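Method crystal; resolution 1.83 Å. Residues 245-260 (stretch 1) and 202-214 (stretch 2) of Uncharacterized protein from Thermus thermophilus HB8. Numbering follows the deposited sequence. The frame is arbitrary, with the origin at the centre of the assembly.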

# COMPACT_ATOMS: atom_id res chain seq x y z
N ASN A 245 -23.23 -6.08 16.72
CA ASN A 245 -23.08 -6.47 15.32
C ASN A 245 -22.68 -5.25 14.46
O ASN A 245 -21.80 -5.36 13.60
CB ASN A 245 -24.36 -7.05 14.76
CG ASN A 245 -24.71 -8.40 15.39
OD1 ASN A 245 -23.92 -8.97 16.11
ND2 ASN A 245 -25.89 -8.90 15.08
N VAL A 246 -23.37 -4.14 14.68
CA VAL A 246 -23.14 -2.90 13.91
C VAL A 246 -21.72 -2.42 14.11
O VAL A 246 -21.01 -2.13 13.13
CB VAL A 246 -24.12 -1.80 14.29
CG1 VAL A 246 -23.69 -0.46 13.66
CG2 VAL A 246 -25.53 -2.16 13.85
N PHE A 247 -21.30 -2.37 15.37
CA PHE A 247 -19.98 -1.91 15.71
C PHE A 247 -18.87 -2.79 15.15
O PHE A 247 -17.82 -2.27 14.68
CB PHE A 247 -19.82 -1.83 17.22
CG PHE A 247 -18.56 -1.16 17.63
CD1 PHE A 247 -18.29 0.14 17.19
CD2 PHE A 247 -17.62 -1.81 18.41
CE1 PHE A 247 -17.12 0.77 17.55
CE2 PHE A 247 -16.43 -1.18 18.77
CZ PHE A 247 -16.18 0.11 18.34
N ALA A 248 -19.07 -4.10 15.21
CA ALA A 248 -18.12 -5.06 14.65
C ALA A 248 -17.98 -4.86 13.13
O ALA A 248 -16.88 -4.97 12.60
CB ALA A 248 -18.57 -6.49 14.95
N ARG A 249 -19.08 -4.58 12.46
CA ARG A 249 -19.08 -4.29 11.02
C ARG A 249 -18.24 -3.05 10.71
O ARG A 249 -17.40 -3.09 9.81
CB ARG A 249 -20.48 -4.11 10.48
CG ARG A 249 -21.25 -5.42 10.31
CD ARG A 249 -22.49 -5.23 9.47
NE ARG A 249 -23.57 -4.49 10.13
CZ ARG A 249 -24.56 -5.04 10.85
NH1 ARG A 249 -24.60 -6.36 11.06
NH2 ARG A 249 -25.50 -4.28 11.38
N TRP A 250 -18.47 -1.97 11.44
CA TRP A 250 -17.66 -0.72 11.30
C TRP A 250 -16.17 -0.94 11.54
O TRP A 250 -15.30 -0.44 10.78
CB TRP A 250 -18.13 0.36 12.26
CG TRP A 250 -19.54 0.81 12.07
CD1 TRP A 250 -20.37 0.52 11.03
CD2 TRP A 250 -20.26 1.66 12.94
NE1 TRP A 250 -21.59 1.12 11.22
CE2 TRP A 250 -21.54 1.85 12.38
CE3 TRP A 250 -19.95 2.30 14.15
CZ2 TRP A 250 -22.52 2.62 13.00
CZ3 TRP A 250 -20.93 3.07 14.76
CH2 TRP A 250 -22.18 3.24 14.17
N ARG A 251 -15.86 -1.70 12.57
CA ARG A 251 -14.47 -1.99 12.88
C ARG A 251 -13.83 -2.80 11.74
O ARG A 251 -12.69 -2.52 11.35
CB ARG A 251 -14.36 -2.79 14.18
CG ARG A 251 -14.71 -2.01 15.45
CD ARG A 251 -13.63 -1.04 15.87
NE ARG A 251 -12.43 -1.70 16.40
CZ ARG A 251 -11.28 -1.07 16.67
NH1 ARG A 251 -11.15 0.24 16.47
NH2 ARG A 251 -10.25 -1.77 17.15
N ALA A 252 -14.55 -3.78 11.23
CA ALA A 252 -14.03 -4.64 10.15
C ALA A 252 -13.81 -3.81 8.87
O ALA A 252 -12.77 -3.87 8.25
CB ALA A 252 -14.98 -5.78 9.90
N TRP A 253 -14.81 -3.01 8.51
CA TRP A 253 -14.69 -2.11 7.38
C TRP A 253 -13.53 -1.12 7.51
O TRP A 253 -12.77 -0.93 6.56
CB TRP A 253 -16.00 -1.40 7.15
CG TRP A 253 -17.13 -2.32 6.84
CD1 TRP A 253 -17.04 -3.59 6.38
CD2 TRP A 253 -18.53 -2.03 6.96
NE1 TRP A 253 -18.30 -4.12 6.20
CE2 TRP A 253 -19.23 -3.18 6.55
CE3 TRP A 253 -19.26 -0.93 7.39
CZ2 TRP A 253 -20.63 -3.26 6.57
CZ3 TRP A 253 -20.66 -1.00 7.40
CH2 TRP A 253 -21.32 -2.15 6.98
N ALA A 254 -13.38 -0.52 8.69
CA ALA A 254 -12.31 0.44 8.93
C ALA A 254 -10.93 -0.20 8.79
O ALA A 254 -10.02 0.41 8.22
CB ALA A 254 -12.44 1.08 10.30
N ARG A 255 -10.76 -1.39 9.35
CA ARG A 255 -9.51 -2.10 9.19
C ARG A 255 -9.24 -2.39 7.70
O ARG A 255 -8.13 -2.17 7.23
CB ARG A 255 -9.49 -3.39 10.00
CG ARG A 255 -8.13 -4.09 9.94
CD ARG A 255 -8.10 -5.35 10.79
NE ARG A 255 -7.60 -5.10 12.14
CZ ARG A 255 -7.32 -6.06 13.02
NH1 ARG A 255 -7.48 -7.35 12.71
NH2 ARG A 255 -6.87 -5.73 14.23
N GLU A 256 -10.26 -2.84 6.99
CA GLU A 256 -10.14 -3.21 5.58
C GLU A 256 -9.72 -2.05 4.69
O GLU A 256 -8.90 -2.23 3.79
CB GLU A 256 -11.43 -3.82 5.09
CG GLU A 256 -11.39 -4.22 3.62
CD GLU A 256 -12.23 -5.42 3.33
OE1 GLU A 256 -11.88 -6.50 3.86
OE2 GLU A 256 -13.23 -5.27 2.59
N TYR A 257 -10.25 -0.86 4.93
CA TYR A 257 -9.91 0.29 4.07
C TYR A 257 -8.89 1.24 4.65
O TYR A 257 -8.65 2.32 4.08
CB TYR A 257 -11.18 1.01 3.69
CG TYR A 257 -12.21 0.12 3.06
CD1 TYR A 257 -11.94 -0.60 1.90
CD2 TYR A 257 -13.47 0.00 3.62
CE1 TYR A 257 -12.90 -1.42 1.32
CE2 TYR A 257 -14.44 -0.79 3.05
CZ TYR A 257 -14.16 -1.51 1.91
OH TYR A 257 -15.17 -2.30 1.39
N GLY A 258 -8.27 0.88 5.77
CA GLY A 258 -7.22 1.71 6.36
C GLY A 258 -7.70 2.96 7.10
O GLY A 258 -6.98 3.95 7.20
N VAL A 259 -8.89 2.91 7.68
CA VAL A 259 -9.41 4.02 8.47
C VAL A 259 -9.06 3.85 9.94
O VAL A 259 -9.11 2.73 10.48
CB VAL A 259 -10.94 4.07 8.30
CG1 VAL A 259 -11.61 4.91 9.38
CG2 VAL A 259 -11.24 4.60 6.91
N PHE A 260 -8.74 4.95 10.59
CA PHE A 260 -8.49 4.97 12.02
C PHE A 260 -9.83 5.34 12.67
O PHE A 260 -10.19 6.51 12.78
CB PHE A 260 -7.39 5.97 12.34
CG PHE A 260 -7.00 6.05 13.78
CD1 PHE A 260 -6.87 4.92 14.57
CD2 PHE A 260 -6.72 7.27 14.34
CE1 PHE A 260 -6.47 5.02 15.88
CE2 PHE A 260 -6.31 7.39 15.65
CZ PHE A 260 -6.19 6.25 16.42
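Stretch 2 (202-214) KDMSRKALSAFSG

Stretch 2 begins as an extended lead, Lys 202 to Ser 205, and then turns into a helix from Arg 206 that continues beyond Gly 214. It lies along the helix of stretch 1 in nearly the same direction: the two N-to-C axes make 28°, with a signed crossing angle of -28°, and approach to 9.3 Å. The backbones draw closer along the walk, from 8.3 Å between the CA atoms of Val 246 and Asp 203 to 5.5 Å between those of Tyr 257 and Ser 210. Together the stretches bury 755 Å², and the first rule of the contact is that large aromatic side chains of the stretch 1 helix meet small or flexible ones of stretch 2, first in its extended lead and then in its helix.

The first turn of stretch 1 touches lightly. Val 246 points toward the partner, with CG1 4.0 Å from Asp 203 OD1, while Asn 245, Phe 247 and Ala 248 stay out of reach. Arg 249 makes no direct contact, but a water bridges the gap, donating to Asp 203 OD2 at 2.8 Å and accepting from Arg 249 NH2 at 3.0 Å.

Trp 250 meets the extended lead. Its CB leaves sideways, yet the indole reaches across, and NE1 donates to Asp 203 OD1 at 3.0 Å. The same carboxylate oxygen takes a weak bond from Met 204 N, so one acceptor ties the lead both to itself and to the indole edge. Met 204, a selenomethionine, covers a face of the ring: its CG and its SE each lie 3.8 Å from the centroid of the six-membered ring of Trp 250.

One turn on, Trp 253 faces the start of the partner helix, where Ser 205 caps the first turn by accepting from Ala 208 N at its OG. Arg 206 CB packs over the indole face, 3.9 Å from the centroid of the six-membered ring of Trp 253, and Leu 209 CD1 comes within 3.8 Å of Trp 253 CB. The chain of Arg 206 then carries its guanidinium over Trp 253 NE1, which lies 3.3 Å from Arg 206 NH1; both are donors, so this is packing, not a hydrogen bond.

The polar work of Arg 206 is done at the edge of the guanidinium. NH2 forms a salt bridge with Glu 256 OE2 at 2.8 Å and donates to Tyr 257 OH at 2.6 Å, joining two consecutive residues of stretch 1 through one nitrogen.

Tyr 257 is the knob of the interface, set among Arg 206, Leu 209, Ser 210 and Ser 213. Ser 210 CB lies over the face of the ring, 3.4 Å from the centroid of the Tyr 257 ring and almost on its normal. Ser 213 OG donates to Tyr 257 O at 2.6 Å, using a carbonyl near the helix end. Gly 258 then takes positive phi in a Schellman motif, and the side chain of Val 259 points toward the partner, its CG2 4.0 Å from Ser 213 CB and 3.8 Å from Leu 209 O.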

# COMPACT_ATOMS: atom_id res chain seq x y z
N LYS A 202 -27.03 8.38 12.23
CA LYS A 202 -27.19 7.44 11.12
C LYS A 202 -26.13 6.34 11.12
O LYS A 202 -25.04 6.49 11.68
CB LYS A 202 -27.10 8.19 9.79
CG LYS A 202 -28.08 9.35 9.63
CD LYS A 202 -28.11 9.84 8.18
N ASP A 203 -26.44 5.26 10.42
CA ASP A 203 -25.52 4.16 10.24
C ASP A 203 -24.34 4.62 9.36
O ASP A 203 -24.47 5.58 8.62
CB ASP A 203 -26.25 2.98 9.58
CG ASP A 203 -25.43 1.70 9.57
OD1 ASP A 203 -24.44 1.58 10.33
OD2 ASP A 203 -25.77 0.78 8.80
N MSE A 204 -23.21 3.95 9.46
CA MSE A 204 -22.01 4.25 8.63
C MSE A 204 -21.93 3.18 7.59
O MSE A 204 -22.10 2.00 7.91
CB MSE A 204 -20.75 4.15 9.46
CG MSE A 204 -20.86 4.95 10.74
SE MSE A 204 -19.18 5.05 11.76
CE MSE A 204 -18.54 6.74 10.97
N SER A 205 -21.69 3.53 6.33
CA SER A 205 -21.65 2.51 5.28
C SER A 205 -20.25 2.10 4.89
O SER A 205 -19.29 2.86 5.04
CB SER A 205 -22.43 2.94 4.06
OG SER A 205 -21.81 4.01 3.39
N ARG A 206 -20.16 0.88 4.37
CA ARG A 206 -18.94 0.39 3.78
C ARG A 206 -18.52 1.33 2.65
O ARG A 206 -17.34 1.66 2.55
CB ARG A 206 -19.15 -1.04 3.26
CG ARG A 206 -17.89 -1.70 2.75
CD ARG A 206 -18.18 -2.93 1.89
NE ARG A 206 -18.14 -4.20 2.62
CZ ARG A 206 -17.04 -4.78 3.11
NH1 ARG A 206 -17.12 -5.94 3.74
NH2 ARG A 206 -15.84 -4.20 2.99
N LYS A 207 -19.48 1.79 1.83
CA LYS A 207 -19.19 2.70 0.73
C LYS A 207 -18.57 4.02 1.24
O LYS A 207 -17.58 4.47 0.69
CB LYS A 207 -20.45 3.03 -0.09
CG LYS A 207 -21.07 1.86 -0.83
N ALA A 208 -19.16 4.62 2.28
CA ALA A 208 -18.68 5.91 2.75
C ALA A 208 -17.30 5.77 3.43
O ALA A 208 -16.45 6.64 3.26
CB ALA A 208 -19.67 6.57 3.71
N LEU A 209 -17.10 4.70 4.19
CA LEU A 209 -15.81 4.45 4.83
C LEU A 209 -14.69 4.22 3.82
O LEU A 209 -13.62 4.81 3.94
CB LEU A 209 -15.88 3.28 5.78
CG LEU A 209 -16.69 3.56 7.04
CD1 LEU A 209 -16.87 2.27 7.80
CD2 LEU A 209 -16.07 4.64 7.92
N SER A 210 -14.97 3.45 2.76
CA SER A 210 -13.94 3.18 1.77
C SER A 210 -13.62 4.42 0.99
O SER A 210 -12.43 4.73 0.74
CB SER A 210 -14.36 2.01 0.83
OG SER A 210 -15.45 2.33 0.02
N ALA A 211 -14.64 5.17 0.60
CA ALA A 211 -14.42 6.39 -0.15
C ALA A 211 -13.63 7.43 0.67
O ALA A 211 -12.84 8.19 0.11
CB ALA A 211 -15.73 6.96 -0.64
N PHE A 212 -13.85 7.46 1.98
CA PHE A 212 -13.19 8.42 2.86
C PHE A 212 -11.69 8.14 2.93
O PHE A 212 -10.89 9.05 2.97
CB PHE A 212 -13.80 8.35 4.27
CG PHE A 212 -13.42 9.50 5.13
CD1 PHE A 212 -13.98 10.74 4.93
CD2 PHE A 212 -12.45 9.35 6.12
CE1 PHE A 212 -13.65 11.81 5.72
CE2 PHE A 212 -12.10 10.42 6.91
CZ PHE A 212 -12.69 11.66 6.71
N SER A 213 -11.33 6.87 2.98
CA SER A 213 -9.95 6.48 2.96
C SER A 213 -9.25 6.88 1.65
O SER A 213 -8.17 7.48 1.66
CB SER A 213 -9.83 5.00 3.19
OG SER A 213 -8.54 4.61 2.79
N GLY A 214 -9.86 6.60 0.52
CA GLY A 214 -9.30 7.04 -0.77
C GLY A 214 -9.19 8.55 -0.86
O GLY A 214 -8.19 9.11 -1.37
O HOH W 1 -26.31 -1.65 10.12